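Local coordinates for protein coclaurine N-methyltransferase (Coptis japonica, PDB 6GKV) that catalyses the transfer of a methyl group from S-adenosyl-L-methionine to the ring nitrogen of coclaurine in plant alkaloid biosynthesis, at residues L112-C116 against A136-V141; Y206-R211 against F264-D270. All blocks are in the same frame, centred on the assembly; numbering follows the deposited sequence.

Interaction 1: residues L112-C116 against A136-V141; sequences LDLYC and ALTLHV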
loop_
_atom_site.group_PDB
_atom_site.type_symbol
_atom_site.label_atom_id
_atom_site.label_comp_id
_atom_site.label_asym_id
_atom_site.label_seq_id
_atom_site.Cartn_x
_atom_site.Cartn_y
_atom_site.Cartn_z
ATOM N N LEU A 112 1.393 -9.526 23.322
ATOM C CA LEU A 112 1.356 -8.360 24.189
ATOM C C LEU A 112 2.747 -7.732 24.270
ATOM O O LEU A 112 2.899 -6.510 24.151
ATOM C CB LEU A 112 0.830 -8.745 25.578
ATOM C CG LEU A 112 -0.686 -9.004 25.577
ATOM C CD1 LEU A 112 -1.224 -9.468 26.933
ATOM C CD2 LEU A 112 -1.446 -7.767 25.081
ATOM N N ASP A 113 3.756 -8.584 24.449
ATOM C CA ASP A 113 5.151 -8.164 24.395
ATOM C C ASP A 113 5.484 -7.495 23.068
ATOM O O ASP A 113 6.100 -6.427 23.034
ATOM C CB ASP A 113 6.075 -9.359 24.617
ATOM C CG ASP A 113 6.260 -9.680 26.085
ATOM O OD1 ASP A 113 5.808 -8.873 26.924
ATOM O OD2 ASP A 113 6.869 -10.725 26.400
ATOM N N LEU A 114 5.060 -8.121 21.974
ATOM C CA LEU A 114 5.329 -7.591 20.643
ATOM C C LEU A 114 4.706 -6.197 20.428
ATOM O O LEU A 114 5.274 -5.361 19.732
ATOM C CB LEU A 114 4.834 -8.583 19.580
ATOM C CG LEU A 114 5.122 -8.236 18.122
ATOM C CD1 LEU A 114 6.600 -7.879 17.883
ATOM C CD2 LEU A 114 4.655 -9.357 17.188
ATOM N N TYR A 115 3.547 -5.949 21.029
ATOM C CA TYR A 115 2.914 -4.635 20.968
ATOM C C TYR A 115 3.788 -3.576 21.630
ATOM O O TYR A 115 3.933 -2.469 21.120
ATOM C CB TYR A 115 1.552 -4.639 21.658
ATOM C CG TYR A 115 0.480 -5.473 21.005
ATOM C CD1 TYR A 115 0.462 -5.679 19.640
ATOM C CD2 TYR A 115 -0.561 -6.023 21.773
ATOM C CE1 TYR A 115 -0.566 -6.401 19.050
ATOM C CE2 TYR A 115 -1.564 -6.775 21.201
ATOM C CZ TYR A 115 -1.552 -6.977 19.832
ATOM O OH TYR A 115 -2.552 -7.737 19.255
ATOM N N CYS A 116 4.348 -3.927 22.786
ATOM C CA CYS A 116 5.179 -3.003 23.547
ATOM C C CYS A 116 6.460 -2.701 22.820
ATOM O O CYS A 116 6.964 -1.589 22.882
ATOM C CB CYS A 116 5.496 -3.568 24.926
ATOM S SG CYS A 116 4.028 -3.967 25.851
ATOM N N ALA A 136 -6.451 -7.045 28.570
ATOM C CA ALA A 136 -5.254 -7.873 28.441
ATOM C C ALA A 136 -4.002 -7.011 28.272
ATOM O O ALA A 136 -2.972 -7.254 28.926
ATOM C CB ALA A 136 -5.399 -8.825 27.283
ATOM N N LEU A 137 -4.107 -5.986 27.425
ATOM C CA LEU A 137 -2.978 -5.087 27.164
ATOM C C LEU A 137 -2.793 -4.050 28.266
ATOM O O LEU A 137 -1.668 -3.799 28.696
ATOM C CB LEU A 137 -3.153 -4.382 25.821
ATOM C CG LEU A 137 -2.069 -3.396 25.365
ATOM C CD1 LEU A 137 -0.680 -4.057 25.250
ATOM C CD2 LEU A 137 -2.485 -2.776 24.038
ATOM N N THR A 138 -3.893 -3.453 28.719
ATOM C CA THR A 138 -3.845 -2.473 29.804
ATOM C C THR A 138 -3.118 -3.038 31.014
ATOM O O THR A 138 -2.149 -2.453 31.488
ATOM C CB THR A 138 -5.257 -2.021 30.217
ATOM O OG1 THR A 138 -5.791 -1.167 29.203
ATOM C CG2 THR A 138 -5.219 -1.257 31.531
ATOM N N LEU A 139 -3.575 -4.189 31.491
ATOM C CA LEU A 139 -3.013 -4.800 32.691
ATOM C C LEU A 139 -1.545 -5.184 32.503
ATOM O O LEU A 139 -0.734 -5.084 33.426
ATOM C CB LEU A 139 -3.840 -6.026 33.086
ATOM C CG LEU A 139 -5.322 -5.684 33.219
ATOM C CD1 LEU A 139 -6.197 -6.903 33.604
ATOM C CD2 LEU A 139 -5.468 -4.533 34.214
ATOM N N HIS A 140 -1.216 -5.624 31.297
ATOM C CA HIS A 140 0.122 -6.108 30.990
ATOM C C HIS A 140 1.120 -4.957 30.974
ATOM O O HIS A 140 2.186 -5.032 31.591
ATOM C CB HIS A 140 0.117 -6.838 29.644
ATOM C CG HIS A 140 1.459 -7.354 29.223
ATOM N ND1 HIS A 140 2.334 -6.616 28.453
ATOM C CD2 HIS A 140 2.064 -8.545 29.450
ATOM C CE1 HIS A 140 3.424 -7.329 28.226
ATOM N NE2 HIS A 140 3.287 -8.500 28.820
ATOM N N VAL A 141 0.768 -3.891 30.263
ATOM C CA VAL A 141 1.601 -2.696 30.220
ATOM C C VAL A 141 1.669 -2.061 31.609
ATOM O O VAL A 141 2.741 -1.642 32.053
ATOM C CB VAL A 141 1.069 -1.668 29.185
ATOM C CG1 VAL A 141 1.772 -0.322 29.319
ATOM C CG2 VAL A 141 1.220 -2.211 27.779
#
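Leu-112 faces the helix of residues 136-141 squarely and meets it with three separate carbons. Its CB sits over the middle of the His-140 ring, 3.8 Å from the ring centroid and only 5° off the ring normal, a CH-pi contact. Beyond it the branches part: CD1 reaches the backbone of Ala-136, 3.5 Å from Ala-136 O, while CD2 lies against Leu-137, 3.8 Å from Leu-137 CD1. That same CD1 of Leu-137 also meets the edge of the Tyr-115 ring. Tyr-115 turns its hydroxyl elsewhere, to Glu-226 and Lys-91.

The CG of His-140 stands anti to the backbone N (chi1 179°), which carries the imidazole across to the other helix. Asp-113 OD1 approaches in the ring plane, 3.1 Å from His-140 CE1, with carboxylate and ring planes 57° apart. Cys-116 SG lies at another part of the ring edge and packs 3.8 Å from Val-141 CG2.

The two helices precede and follow strand 126-130 in the chain and pack together on one face of the sheet of a Rossmann-like methyltransferase core; the second begins just after the glycine-rich turn holding Gly-133, which binds S-adenosyl-L-homocysteine. The chemistry is mainly apolar: His-140 ND1 is buried without a polar partner, whereas a carboxylate this close to the imidazole edge would probably favour the protonated, positively charged ring.

Interaction 2: residues Y206-R211 against F264-D270; sequences YELLLR and FLYFQDD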
loop_
_atom_site.group_PDB
_atom_site.type_symbol
_atom_site.label_atom_id
_atom_site.label_comp_id
_atom_site.label_asym_id
_atom_site.label_seq_id
_atom_site.Cartn_x
_atom_site.Cartn_y
_atom_site.Cartn_z
ATOM N N TYR A 206 -12.682 6.408 8.544
ATOM C CA TYR A 206 -11.362 6.358 9.163
ATOM C C TYR A 206 -10.652 7.702 9.164
ATOM O O TYR A 206 -9.850 8.002 10.052
ATOM C CB TYR A 206 -10.501 5.337 8.436
ATOM C CG TYR A 206 -10.945 3.900 8.571
ATOM C CD1 TYR A 206 -11.192 3.342 9.813
ATOM C CD2 TYR A 206 -11.103 3.101 7.449
ATOM C CE1 TYR A 206 -11.586 2.027 9.931
ATOM C CE2 TYR A 206 -11.494 1.784 7.556
ATOM C CZ TYR A 206 -11.739 1.250 8.797
ATOM O OH TYR A 206 -12.121 -0.078 8.907
ATOM N N GLU A 207 -10.934 8.518 8.165
ATOM C CA GLU A 207 -10.371 9.868 8.144
ATOM C C GLU A 207 -10.856 10.667 9.375
ATOM O O GLU A 207 -10.057 11.354 10.020
ATOM C CB GLU A 207 -10.739 10.590 6.832
ATOM C CG GLU A 207 -10.328 12.061 6.771
ATOM C CD GLU A 207 -10.992 12.820 5.625
ATOM O OE1 GLU A 207 -11.219 12.223 4.556
ATOM O OE2 GLU A 207 -11.307 14.015 5.796
ATOM N N LEU A 208 -12.146 10.560 9.713
ATOM C CA LEU A 208 -12.683 11.284 10.883
ATOM C C LEU A 208 -12.177 10.672 12.187
ATOM O O LEU A 208 -11.746 11.385 13.078
ATOM C CB LEU A 208 -14.214 11.315 10.880
ATOM C CG LEU A 208 -14.866 12.272 9.874
ATOM C CD1 LEU A 208 -16.384 12.225 9.979
ATOM C CD2 LEU A 208 -14.374 13.701 10.055
ATOM N N LEU A 209 -12.195 9.351 12.281
ATOM C CA LEU A 209 -11.668 8.661 13.459
ATOM C C LEU A 209 -10.178 8.960 13.725
ATOM O O LEU A 209 -9.795 9.244 14.866
ATOM C CB LEU A 209 -11.866 7.147 13.307
ATOM C CG LEU A 209 -11.497 6.372 14.563
ATOM C CD1 LEU A 209 -12.313 6.912 15.729
ATOM C CD2 LEU A 209 -11.753 4.911 14.378
ATOM N N LEU A 210 -9.340 8.879 12.686
ATOM C CA LEU A 210 -7.912 9.165 12.839
ATOM C C LEU A 210 -7.630 10.659 13.078
ATOM O O LEU A 210 -6.667 11.007 13.783
ATOM C CB LEU A 210 -7.128 8.657 11.617
ATOM C CG LEU A 210 -6.924 7.128 11.661
ATOM C CD1 LEU A 210 -6.363 6.584 10.365
ATOM C CD2 LEU A 210 -6.046 6.686 12.843
ATOM N N ARG A 211 -8.458 11.546 12.523
ATOM C CA ARG A 211 -8.331 12.956 12.865
ATOM C C ARG A 211 -8.509 13.122 14.379
ATOM O O ARG A 211 -7.710 13.797 15.042
ATOM C CB ARG A 211 -9.343 13.825 12.098
ATOM C CG ARG A 211 -9.128 15.360 12.261
ATOM C CD ARG A 211 -10.037 16.173 11.326
ATOM N NE ARG A 211 -10.067 15.613 9.973
ATOM C CZ ARG A 211 -9.114 15.785 9.054
ATOM N NH1 ARG A 211 -8.040 16.519 9.327
ATOM N NH2 ARG A 211 -9.228 15.228 7.854
ATOM N N PHE A 264 -4.687 1.596 5.687
ATOM C CA PHE A 264 -4.563 2.818 6.443
ATOM C C PHE A 264 -3.385 3.637 5.977
ATOM O O PHE A 264 -3.201 4.766 6.412
ATOM C CB PHE A 264 -4.492 2.482 7.917
ATOM C CG PHE A 264 -5.714 1.765 8.391
ATOM C CD1 PHE A 264 -6.941 2.408 8.385
ATOM C CD2 PHE A 264 -5.660 0.442 8.797
ATOM C CE1 PHE A 264 -8.106 1.752 8.796
ATOM C CE2 PHE A 264 -6.811 -0.217 9.210
ATOM C CZ PHE A 264 -8.039 0.439 9.204
ATOM N N LEU A 265 -2.624 3.085 5.034
ATOM C CA LEU A 265 -1.643 3.864 4.309
ATOM C C LEU A 265 -2.355 4.992 3.561
ATOM O O LEU A 265 -1.727 5.970 3.132
ATOM C CB LEU A 265 -0.852 2.983 3.327
ATOM C CG LEU A 265 -0.031 1.818 3.919
ATOM C CD1 LEU A 265 0.748 1.086 2.845
ATOM C CD2 LEU A 265 0.911 2.267 5.047
ATOM N N TYR A 266 -3.671 4.846 3.394
ATOM C CA TYR A 266 -4.441 5.786 2.585
ATOM C C TYR A 266 -5.175 6.781 3.460
ATOM O O TYR A 266 -5.970 7.582 2.971
ATOM C CB TYR A 266 -5.434 5.040 1.695
ATOM C CG TYR A 266 -4.803 4.316 0.518
ATOM C CD1 TYR A 266 -4.356 5.027 -0.604
ATOM C CD2 TYR A 266 -4.663 2.937 0.519
ATOM C CE1 TYR A 266 -3.777 4.393 -1.680
ATOM C CE2 TYR A 266 -4.078 2.265 -0.580
ATOM C CZ TYR A 266 -3.646 3.006 -1.673
ATOM O OH TYR A 266 -3.083 2.370 -2.759
ATOM N N PHE A 267 -4.909 6.709 4.759
ATOM C CA PHE A 267 -5.560 7.574 5.739
ATOM C C PHE A 267 -4.480 8.254 6.595
ATOM O O PHE A 267 -4.309 7.958 7.785
ATOM C CB PHE A 267 -6.559 6.767 6.592
ATOM C CG PHE A 267 -7.814 6.379 5.838
ATOM C CD1 PHE A 267 -8.857 7.303 5.664
ATOM C CD2 PHE A 267 -7.949 5.112 5.300
ATOM C CE1 PHE A 267 -10.007 6.965 4.954
ATOM C CE2 PHE A 267 -9.074 4.769 4.562
ATOM C CZ PHE A 267 -10.118 5.693 4.399
ATOM N N GLN A 268 -3.735 9.153 5.953
ATOM C CA GLN A 268 -2.558 9.756 6.555
ATOM C C GLN A 268 -2.617 11.270 6.488
ATOM O O GLN A 268 -1.575 11.929 6.387
ATOM C CB GLN A 268 -1.280 9.246 5.874
ATOM C CG GLN A 268 -1.010 7.791 6.171
ATOM C CD GLN A 268 0.395 7.348 5.806
ATOM O OE1 GLN A 268 1.348 7.614 6.532
ATOM N NE2 GLN A 268 0.525 6.654 4.680
ATOM N N ASP A 269 -3.837 11.807 6.552
ATOM C CA ASP A 269 -4.048 13.245 6.596
ATOM C C ASP A 269 -3.572 13.891 7.903
ATOM O O ASP A 269 -3.239 15.067 7.908
ATOM C CB ASP A 269 -5.516 13.569 6.382
ATOM C CG ASP A 269 -5.970 13.296 4.973
ATOM O OD1 ASP A 269 -5.117 12.984 4.120
ATOM O OD2 ASP A 269 -7.180 13.418 4.702
ATOM N N ASP A 270 -3.551 13.140 9.003
ATOM C CA ASP A 270 -3.246 13.727 10.313
ATOM C C ASP A 270 -2.314 12.847 11.133
ATOM O O ASP A 270 -1.992 13.163 12.280
ATOM C CB ASP A 270 -4.529 13.974 11.121
ATOM C CG ASP A 270 -5.595 14.692 10.325
ATOM O OD1 ASP A 270 -5.475 15.913 10.096
ATOM O OD2 ASP A 270 -6.553 14.014 9.911
HETATM O O HOH W 1 -7.027 11.304 9.243
#
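Tyr-206 gives this contact its aromatic core, with two T-shaped pairs. Phe-264 points its edge at the tyrosine face, CE1 standing over the ring centre, with centroids 4.7 Å apart and planes at 83°. Tyr-206 directs its own edge toward the face of Phe-267, and its CB lies over the centre of that face, a CH-pi contact 3.7 Å from the Phe-267 centroid. The tyrosine hydroxyl is held by the carbonyl of Phe-200. Leu-210 CD1 packs 3.8 Å from Phe-267 CB.

The cluster seats the 3-10 turn 264-266 and the chain just after it on helix 206-215, the helical link between parallel strands 191-197 and 221-230. The same chain borders the dimer interface, where Asp-269 makes a hydrogen bond to Ser-272 and a salt bridge to Lys-350, both of the second subunit.

Charges take over toward the surface. Arg-211 NH1 forms a salt bridge with Asp-270 OD1 at 2.7 Å; the two planes stand 83° apart, and Asp-270 OD2 lies over the guanidinium face. Arg-211 NH2 donates to Glu-207 OE2 at 3.2 Å, a salt bridge that meets the carboxylate on its anti side, tilted out of its plane. With an alanine in place of this arginine, Asp-270 would probably lose its charge partner and Glu-207 would be left to its other salt bridge, with Arg-59. One water donates both to Glu-207 O and, at 2.8 Å, to Asp-270 OD2.

In the fold
Read from the N terminus, the chain passes through five helices before helix 104-118 opens interaction 1. That contact closes a short loop, 19 residues long, round strand 126-130, bringing together the helices before and after it. Helix 157-168 and several strands follow before interaction 2 opens at helix 206-215; its partner, 52 residues further on, lies just ahead of strand 272-279. The two loops therefore run in series, neither nesting nor crossing. Their centres are 24 Å apart, and they lie on opposite faces of the central sheet: interaction 1 beside the S-adenosyl-L-homocysteine site, interaction 2 against strand 221-230 and beside the dimer interface.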